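Local coordinates for protein hydroxyethylphosphonate dioxygenase (Streptomyces albus, PDB 6B9R) that probably uses iron and molecular oxygen to cleave 2-hydroxyethylphosphonate, yielding hydroxymethylphosphonate, at residues 160-168 against 182-191; 297-305 against 333-341. All coordinates share one frame; numbering follows the deposited sequence.

Contact 1 of 2, residues 160-168 against 182-191; sequences PVNYYFRSG and VWGLPFAPHS. With FE (Fe (III) ion), chain E; 2HE ((2-hydroxyethyl)phosphonic acid), chain F.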
loop_
_atom_site.group_PDB
_atom_site.type_symbol
_atom_site.label_atom_id
_atom_site.label_comp_id
_atom_site.label_asym_id
_atom_site.label_seq_id
_atom_site.Cartn_x
_atom_site.Cartn_y
_atom_site.Cartn_z
ATOM N N PRO A 160 18.885 -22.571 24.572
ATOM C CA PRO A 160 19.114 -21.509 25.578
ATOM C C PRO A 160 19.735 -20.252 24.978
ATOM O O PRO A 160 20.916 -19.940 25.164
ATOM C CB PRO A 160 20.039 -22.208 26.584
ATOM C CG PRO A 160 20.832 -23.163 25.729
ATOM C CD PRO A 160 19.865 -23.666 24.686
ATOM N N VAL A 161 18.915 -19.506 24.238
ATOM C CA VAL A 161 19.324 -18.271 23.580
ATOM C C VAL A 161 18.987 -17.088 24.477
ATOM O O VAL A 161 17.880 -17.016 25.032
ATOM C CB VAL A 161 18.636 -18.131 22.211
ATOM C CG1 VAL A 161 18.937 -16.762 21.607
ATOM C CG2 VAL A 161 19.084 -19.258 21.264
ATOM N N ASN A 162 19.932 -16.162 24.626
ATOM C CA ASN A 162 19.660 -14.884 25.281
ATOM C C ASN A 162 19.306 -13.845 24.224
ATOM O O ASN A 162 20.001 -13.724 23.211
ATOM C CB ASN A 162 20.867 -14.406 26.096
ATOM C CG ASN A 162 20.912 -15.008 27.477
ATOM O OD1 ASN A 162 20.013 -15.757 27.868
ATOM N ND2 ASN A 162 21.957 -14.682 28.235
ATOM N N TYR A 163 18.236 -13.089 24.478
ATOM C CA TYR A 163 17.759 -12.025 23.604
ATOM C C TYR A 163 18.098 -10.679 24.236
ATOM O O TYR A 163 17.715 -10.409 25.379
ATOM C CB TYR A 163 16.255 -12.137 23.374
ATOM C CG TYR A 163 15.703 -11.075 22.450
ATOM C CD1 TYR A 163 16.242 -10.894 21.187
ATOM C CD2 TYR A 163 14.651 -10.254 22.838
ATOM C CE1 TYR A 163 15.754 -9.931 20.330
ATOM C CE2 TYR A 163 14.164 -9.266 21.977
ATOM C CZ TYR A 163 14.716 -9.123 20.733
ATOM O OH TYR A 163 14.233 -8.159 19.878
ATOM N N TYR A 164 18.820 -9.847 23.498
ATOM C CA TYR A 164 19.212 -8.518 23.949
ATOM C C TYR A 164 18.519 -7.475 23.090
ATOM O O TYR A 164 18.430 -7.632 21.870
ATOM C CB TYR A 164 20.728 -8.335 23.860
ATOM C CG TYR A 164 21.508 -9.397 24.590
ATOM C CD1 TYR A 164 21.742 -10.638 24.009
ATOM C CD2 TYR A 164 22.013 -9.159 25.862
ATOM C CE1 TYR A 164 22.448 -11.618 24.680
ATOM C CE2 TYR A 164 22.719 -10.129 26.543
ATOM C CZ TYR A 164 22.940 -11.352 25.945
ATOM O OH TYR A 164 23.646 -12.317 26.617
ATOM N N PHE A 165 18.015 -6.415 23.719
ATOM C CA PHE A 165 17.283 -5.422 22.949
ATOM C C PHE A 165 17.412 -4.052 23.595
ATOM O O PHE A 165 17.537 -3.934 24.818
ATOM C CB PHE A 165 15.809 -5.814 22.777
ATOM C CG PHE A 165 15.089 -6.128 24.060
ATOM C CD1 PHE A 165 15.192 -7.381 24.641
ATOM C CD2 PHE A 165 14.256 -5.190 24.651
ATOM C CE1 PHE A 165 14.502 -7.683 25.805
ATOM C CE2 PHE A 165 13.562 -5.486 25.800
ATOM C CZ PHE A 165 13.689 -6.735 26.385
ATOM N N ARG A 166 17.388 -3.015 22.744
ATOM C CA ARG A 166 17.629 -1.637 23.158
ATOM C C ARG A 166 16.492 -0.734 22.702
ATOM O O ARG A 166 15.918 -0.925 21.624
ATOM C CB ARG A 166 18.956 -1.099 22.592
ATOM C CG ARG A 166 20.151 -1.348 23.475
ATOM C CD ARG A 166 21.435 -0.999 22.744
ATOM N NE ARG A 166 22.617 -1.327 23.527
ATOM C CZ ARG A 166 23.851 -1.346 23.035
ATOM N NH1 ARG A 166 24.065 -1.066 21.752
ATOM N NH2 ARG A 166 24.870 -1.654 23.824
ATOM N N SER A 167 16.183 0.258 23.530
ATOM C CA SER A 167 15.134 1.226 23.241
ATOM C C SER A 167 15.331 2.398 24.184
ATOM O O SER A 167 15.557 2.190 25.379
ATOM C CB SER A 167 13.741 0.603 23.424
ATOM O OG SER A 167 12.708 1.552 23.229
ATOM N N GLY A 168 15.268 3.612 23.649
ATOM C CA GLY A 168 15.408 4.809 24.461
ATOM C C GLY A 168 16.607 4.818 25.387
ATOM O O GLY A 168 16.516 5.308 26.519
ATOM N N VAL A 182 9.479 -13.551 19.862
ATOM C CA VAL A 182 9.391 -12.114 20.069
ATOM C C VAL A 182 9.101 -11.470 18.724
ATOM O O VAL A 182 9.481 -11.992 17.674
ATOM C CB VAL A 182 10.684 -11.557 20.699
ATOM C CG1 VAL A 182 11.876 -11.862 19.812
ATOM C CG2 VAL A 182 10.565 -10.048 20.995
ATOM N N TRP A 183 8.373 -10.359 18.767
ATOM C CA TRP A 183 8.063 -9.551 17.594
ATOM C C TRP A 183 8.587 -8.145 17.859
ATOM O O TRP A 183 8.421 -7.621 18.962
ATOM C CB TRP A 183 6.542 -9.539 17.322
ATOM C CG TRP A 183 6.116 -8.781 16.078
ATOM C CD1 TRP A 183 5.884 -9.303 14.827
ATOM C CD2 TRP A 183 5.852 -7.379 15.981
ATOM N NE1 TRP A 183 5.491 -8.304 13.963
ATOM C CE2 TRP A 183 5.471 -7.113 14.644
ATOM C CE3 TRP A 183 5.903 -6.318 16.894
ATOM C CZ2 TRP A 183 5.142 -5.837 14.206
ATOM C CZ3 TRP A 183 5.578 -5.049 16.459
ATOM C CH2 TRP A 183 5.198 -4.816 15.128
ATOM N N GLY A 184 9.231 -7.535 16.869
ATOM C CA GLY A 184 9.997 -6.324 17.109
ATOM C C GLY A 184 9.868 -5.321 15.979
ATOM O O GLY A 184 9.698 -5.679 14.812
ATOM N N LEU A 185 9.989 -4.042 16.345
ATOM C CA LEU A 185 9.736 -2.904 15.476
ATOM C C LEU A 185 10.958 -2.575 14.636
ATOM O O LEU A 185 12.080 -2.973 14.963
ATOM C CB LEU A 185 9.338 -1.693 16.318
ATOM C CG LEU A 185 7.942 -1.764 16.923
ATOM C CD1 LEU A 185 7.719 -0.585 17.882
ATOM C CD2 LEU A 185 6.898 -1.780 15.816
ATOM N N PRO A 186 10.761 -1.836 13.542
ATOM C CA PRO A 186 11.896 -1.410 12.713
ATOM C C PRO A 186 12.952 -0.650 13.512
ATOM O O PRO A 186 12.636 0.129 14.411
ATOM C CB PRO A 186 11.237 -0.500 11.666
ATOM C CG PRO A 186 9.845 -1.005 11.545
ATOM C CD PRO A 186 9.467 -1.437 12.958
ATOM N N PHE A 187 14.220 -0.899 13.165
ATOM C CA PHE A 187 15.393 -0.178 13.664
ATOM C C PHE A 187 15.608 -0.323 15.172
ATOM O O PHE A 187 16.379 0.437 15.770
ATOM C CB PHE A 187 15.333 1.301 13.269
ATOM C CG PHE A 187 15.397 1.518 11.793
ATOM C CD1 PHE A 187 16.563 1.237 11.094
ATOM C CD2 PHE A 187 14.294 1.980 11.099
ATOM C CE1 PHE A 187 16.635 1.425 9.732
ATOM C CE2 PHE A 187 14.362 2.179 9.733
ATOM C CZ PHE A 187 15.536 1.891 9.048
ATOM N N ALA A 188 14.978 -1.302 15.803
ATOM C CA ALA A 188 15.273 -1.589 17.201
ATOM C C ALA A 188 16.541 -2.434 17.291
ATOM O O ALA A 188 16.557 -3.557 16.780
ATOM C CB ALA A 188 14.103 -2.313 17.853
ATOM N N PRO A 189 17.612 -1.941 17.914
ATOM C CA PRO A 189 18.863 -2.715 17.953
ATOM C C PRO A 189 18.723 -3.936 18.844
ATOM O O PRO A 189 18.039 -3.898 19.867
ATOM C CB PRO A 189 19.886 -1.723 18.531
ATOM C CG PRO A 189 19.230 -0.356 18.411
ATOM C CD PRO A 189 17.761 -0.609 18.530
ATOM N N HIS A 190 19.374 -5.031 18.450
ATOM C CA HIS A 190 19.233 -6.267 19.214
ATOM C C HIS A 190 20.431 -7.178 18.977
ATOM O O HIS A 190 21.264 -6.938 18.095
ATOM C CB HIS A 190 17.915 -6.980 18.881
ATOM C CG HIS A 190 17.711 -7.247 17.422
ATOM N ND1 HIS A 190 17.236 -6.296 16.546
ATOM C CD2 HIS A 190 17.911 -8.368 16.688
ATOM C CE1 HIS A 190 17.156 -6.817 15.334
ATOM N NE2 HIS A 190 17.558 -8.075 15.396
ATOM N N SER A 191 20.529 -8.215 19.818
ATOM C CA SER A 191 21.586 -9.212 19.704
ATOM C C SER A 191 21.102 -10.530 20.293
ATOM O O SER A 191 20.078 -10.590 20.981
ATOM C CB SER A 191 22.871 -8.752 20.399
ATOM O OG SER A 191 23.964 -9.588 20.047
HETATM FE FE FE E . 17.555 -8.758 13.337
HETATM O O3 2HE F . 19.954 -8.841 12.786
HETATM P P 2HE F . 21.233 -9.522 13.121
HETATM O O1 2HE F . 22.212 -8.516 13.906
HETATM O O2 2HE F . 21.973 -10.075 11.794
HETATM C CA 2HE F . 20.776 -10.902 14.195
HETATM C CB 2HE F . 19.475 -11.486 13.650
HETATM O O4 2HE F . 18.343 -10.677 14.006
HETATM O O HOH W 1 17.480 -10.443 11.418
#

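Contact 2 of 2, residues 297-305 against 333-341; sequences LVPHTTTEA and LAGDPLHPH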
loop_
_atom_site.group_PDB
_atom_site.type_symbol
_atom_site.label_atom_id
_atom_site.label_comp_id
_atom_site.label_asym_id
_atom_site.label_seq_id
_atom_site.Cartn_x
_atom_site.Cartn_y
_atom_site.Cartn_z
ATOM N N LEU A 297 -10.542 4.976 13.711
ATOM C CA LEU A 297 -9.993 4.084 14.723
ATOM C C LEU A 297 -8.499 3.900 14.485
ATOM O O LEU A 297 -8.052 3.811 13.341
ATOM C CB LEU A 297 -10.695 2.727 14.694
ATOM C CG LEU A 297 -12.170 2.720 15.097
ATOM C CD1 LEU A 297 -12.679 1.285 15.106
ATOM C CD2 LEU A 297 -12.337 3.354 16.475
ATOM N N VAL A 298 -7.731 3.851 15.568
ATOM C CA VAL A 298 -6.278 3.757 15.511
ATOM C C VAL A 298 -5.873 2.490 16.249
ATOM O O VAL A 298 -6.332 2.268 17.370
ATOM C CB VAL A 298 -5.585 4.983 16.133
ATOM C CG1 VAL A 298 -4.081 4.926 15.899
ATOM C CG2 VAL A 298 -6.165 6.269 15.568
ATOM N N PRO A 299 -5.030 1.640 15.679
ATOM C CA PRO A 299 -4.619 0.444 16.409
ATOM C C PRO A 299 -3.747 0.819 17.589
ATOM O O PRO A 299 -3.048 1.835 17.578
ATOM C CB PRO A 299 -3.834 -0.360 15.367
ATOM C CG PRO A 299 -3.289 0.681 14.463
ATOM C CD PRO A 299 -4.374 1.725 14.368
ATOM N N HIS A 300 -3.849 0.012 18.635
ATOM C CA HIS A 300 -2.913 0.077 19.738
ATOM C C HIS A 300 -1.792 -0.911 19.476
ATOM O O HIS A 300 -1.890 -1.786 18.613
ATOM C CB HIS A 300 -3.612 -0.233 21.058
ATOM C CG HIS A 300 -4.693 0.741 21.407
ATOM N ND1 HIS A 300 -4.477 1.836 22.217
ATOM C CD2 HIS A 300 -6.000 0.786 21.054
ATOM C CE1 HIS A 300 -5.603 2.512 22.351
ATOM N NE2 HIS A 300 -6.543 1.896 21.656
ATOM N N THR A 301 -0.703 -0.740 20.196
ATOM C CA THR A 301 0.375 -1.708 20.147
ATOM C C THR A 301 0.491 -2.378 21.511
ATOM O O THR A 301 0.048 -1.835 22.526
ATOM C CB THR A 301 1.686 -1.034 19.742
ATOM O OG1 THR A 301 2.668 -2.033 19.447
ATOM C CG2 THR A 301 2.180 -0.114 20.863
ATOM N N THR A 302 1.048 -3.590 21.529
ATOM C CA THR A 302 1.331 -4.272 22.785
ATOM C C THR A 302 2.821 -4.290 23.098
ATOM O O THR A 302 3.229 -4.927 24.082
ATOM C CB THR A 302 0.782 -5.706 22.780
ATOM O OG1 THR A 302 1.444 -6.487 21.773
ATOM C CG2 THR A 302 -0.719 -5.711 22.525
ATOM N N THR A 303 3.631 -3.608 22.286
ATOM C CA THR A 303 5.073 -3.597 22.476
ATOM C C THR A 303 5.457 -2.783 23.709
ATOM O O THR A 303 4.751 -1.857 24.130
ATOM C CB THR A 303 5.799 -3.023 21.246
ATOM O OG1 THR A 303 5.200 -1.783 20.841
ATOM C CG2 THR A 303 5.792 -4.010 20.072
ATOM N N GLU A 304 6.599 -3.152 24.282
ATOM C CA GLU A 304 7.255 -2.428 25.359
ATOM C C GLU A 304 8.747 -2.521 25.078
ATOM O O GLU A 304 9.257 -3.609 24.793
ATOM C CB GLU A 304 6.892 -3.012 26.733
ATOM C CG GLU A 304 7.653 -2.398 27.930
ATOM C CD GLU A 304 7.615 -0.872 27.957
ATOM O OE1 GLU A 304 6.624 -0.279 27.477
ATOM O OE2 GLU A 304 8.586 -0.265 28.463
ATOM N N ALA A 305 9.432 -1.376 25.100
ATOM C CA ALA A 305 10.808 -1.305 24.609
ATOM C C ALA A 305 10.896 -1.862 23.186
ATOM O O ALA A 305 11.850 -2.550 22.819
ATOM C CB ALA A 305 11.775 -2.026 25.556
ATOM N N LEU A 333 2.066 -17.530 18.608
ATOM C CA LEU A 333 3.357 -16.960 18.936
ATOM C C LEU A 333 3.260 -15.434 18.888
ATOM O O LEU A 333 2.175 -14.860 18.742
ATOM C CB LEU A 333 4.433 -17.533 18.001
ATOM C CG LEU A 333 4.373 -19.065 17.880
ATOM C CD1 LEU A 333 5.376 -19.575 16.836
ATOM C CD2 LEU A 333 4.612 -19.712 19.252
ATOM N N ALA A 334 4.399 -14.763 19.032
ATOM C CA ALA A 334 4.387 -13.322 19.257
ATOM C C ALA A 334 3.868 -12.572 18.037
ATOM O O ALA A 334 4.191 -12.911 16.895
ATOM C CB ALA A 334 5.799 -12.836 19.596
ATOM N N GLY A 335 3.085 -11.531 18.283
ATOM C CA GLY A 335 2.683 -10.634 17.224
ATOM C C GLY A 335 2.353 -9.296 17.831
ATOM O O GLY A 335 2.709 -9.010 18.971
ATOM N N ASP A 336 1.624 -8.473 17.072
ATOM C CA ASP A 336 1.284 -7.136 17.559
ATOM C C ASP A 336 0.119 -6.586 16.754
ATOM O O ASP A 336 0.065 -6.812 15.534
ATOM C CB ASP A 336 2.474 -6.183 17.470
ATOM C CG ASP A 336 2.247 -4.903 18.277
ATOM O OD1 ASP A 336 2.400 -4.962 19.515
ATOM O OD2 ASP A 336 1.926 -3.863 17.675
ATOM N N PRO A 337 -0.824 -5.871 17.388
ATOM C CA PRO A 337 -1.960 -5.310 16.635
ATOM C C PRO A 337 -1.573 -4.211 15.664
ATOM O O PRO A 337 -2.413 -3.822 14.841
ATOM C CB PRO A 337 -2.897 -4.759 17.729
ATOM C CG PRO A 337 -2.439 -5.426 19.024
ATOM C CD PRO A 337 -0.978 -5.728 18.848
ATOM N N LEU A 338 -0.355 -3.672 15.738
ATOM C CA LEU A 338 0.071 -2.768 14.671
ATOM C C LEU A 338 0.135 -3.504 13.341
ATOM O O LEU A 338 -0.021 -2.895 12.273
ATOM C CB LEU A 338 1.433 -2.146 14.997
ATOM C CG LEU A 338 1.996 -1.144 13.974
ATOM C CD1 LEU A 338 1.397 0.245 14.184
ATOM C CD2 LEU A 338 3.526 -1.085 14.006
ATOM N N HIS A 339 0.349 -4.814 13.395
ATOM C CA HIS A 339 0.377 -5.689 12.229
ATOM C C HIS A 339 -0.708 -6.751 12.379
ATOM O O HIS A 339 -0.415 -7.926 12.632
ATOM C CB HIS A 339 1.749 -6.333 12.064
ATOM C CG HIS A 339 2.682 -5.535 11.208
ATOM N ND1 HIS A 339 3.872 -6.042 10.734
ATOM C CD2 HIS A 339 2.600 -4.264 10.749
ATOM C CE1 HIS A 339 4.477 -5.121 10.002
ATOM N NE2 HIS A 339 3.727 -4.033 10.000
ATOM N N PRO A 340 -1.976 -6.372 12.212
ATOM C CA PRO A 340 -3.056 -7.351 12.388
ATOM C C PRO A 340 -2.989 -8.509 11.407
ATOM O O PRO A 340 -3.541 -9.574 11.696
ATOM C CB PRO A 340 -4.320 -6.511 12.167
ATOM C CG PRO A 340 -3.841 -5.434 11.161
ATOM C CD PRO A 340 -2.474 -5.080 11.709
ATOM N N HIS A 341 -2.326 -8.345 10.269
ATOM C CA HIS A 341 -2.248 -9.396 9.264
ATOM C C HIS A 341 -1.046 -10.307 9.444
ATOM O O HIS A 341 -0.783 -11.141 8.569
ATOM C CB HIS A 341 -2.237 -8.767 7.874
ATOM C CG HIS A 341 -3.280 -7.710 7.710
ATOM N ND1 HIS A 341 -4.631 -7.986 7.773
ATOM C CD2 HIS A 341 -3.174 -6.372 7.545
ATOM C CE1 HIS A 341 -5.312 -6.864 7.616
ATOM N NE2 HIS A 341 -4.453 -5.869 7.488
HETATM O O HOH W 2 0.332 -8.754 20.981
#

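Contact 1 of 2, residues 160-168 against 182-191
His190 and Tyr163 are brought together by their first torsions: CG of His190 stands between its own backbone N and carbonyl carbon (chi1 54°), while the Tyr163 ring extends anti to its N (chi1 -179°) and lays CE1 3.9 Å from His190 CB. Both belong to the beta barrel of the cupin fold expected for this enzyme, in which strand 161-167 pairs antiparallel with strand 190-194 and also with strand 170-175 on its other edge. Tyr164 and Ser191 form a hydrogen-bonded pair, Tyr164 N to Ser191 O at 2.9 Å and Ser191 N to Tyr164 O at 3.0 Å. Beyond the non-hydrogen-bonded pair of Phe165 and His190, Arg166 N reaches Pro189 O at 3.1 Å, extending the pairing into the loop that precedes the iron ligand. Val182 CG1 sits over one face of the Tyr163 ring, 4.2 Å from its centroid in a CH-pi contact. CG2 of the same valine meets Tyr163 CE2, and Val307 of the adjoining strand 307-310 packs on both residues. The Tyr164 ring instead has Ser191 O at its edge, and its hydroxyl is hydrogen-bonded to Thr193. The imidazole is gripped at both nitrogens. ND1 donates to Ala188 O over 2.8 Å, nearly straight at 165°, with the oxygen in the ring plane, which fixes the ring's rotation. NE2, directed at the metal with the ring so held, binds the iron at 2.2 Å, completing with His149 and Gln153 the protein's share of the metal site. The substrate chelates the same ion through O3 and O4, and its hydroxyl oxygen O4 lies at the imidazole edge, in the ring plane, 3.1 Å from His190 NE2.

Contact 2 of 2, residues 297-305 against 333-341
The chain at 299-303 meets 335-338 at an end-to-end angle of 134°, with neither partner in helix or strand, and the CA atoms come nearest at Thr301 and Pro337, 5.5 Å apart. Asp336 carries the contact from the first position of a type I turn that runs to His339. With CG anti to the backbone N (chi1 -166°), its carboxylate reaches across to the threonines and accepts four hydrogen bonds. OD2 takes the Thr301 hydroxyl on its syn side, OG1 to OD2 2.7 Å, and the backbone N of Leu338 from above the carboxylate plane at 3.0 Å, which makes an Asx turn. OD1 receives Thr302 N at 2.8 Å on the syn side and Thr302 OG1 at 2.9 Å on the anti side, both from the same face. So many donors would be expected to favour the ionised acid. This threonine run is the link by which the chain leaves the helical, helix-turn-helix-like region, after helix 279-288, and enters the barrel at strand 307-310. Thr303 OG1 donates to Thr301 OG1 over 2.9 Å, a second-shell bond to the hydroxyl that meets Asp336. A water bridges Thr302 OG1 to Gly335 O. Pro337 packs beside the carboxylate's partners, its CB 3.3 Å from His300 O and its CD 3.7 Å from Thr302 CG2.

Contact 1 is buried in the barrel and contributes one of the three protein ligands of the iron, whereas contact 2 is only partly buried, joining the linker from the helical region to the loop between strands 328-332 and 343-349. Paired strands, ring packing and metal coordination dominate the first; a single carboxylate collecting hydroxyl and backbone donors dominates the second. They touch through Trp183, whose ring packs on Asp336 CB while the backbone at 182-183 lies against Ala334, and again where Ser167 meets Ala305. Tyr208 ties them further, its hydroxyl hydrogen-bonded to both Trp183 and His339. Each also borders the second subunit, contact 1 through Pro186 and Phe187, contact 2 through Pro299 and Pro340 among others.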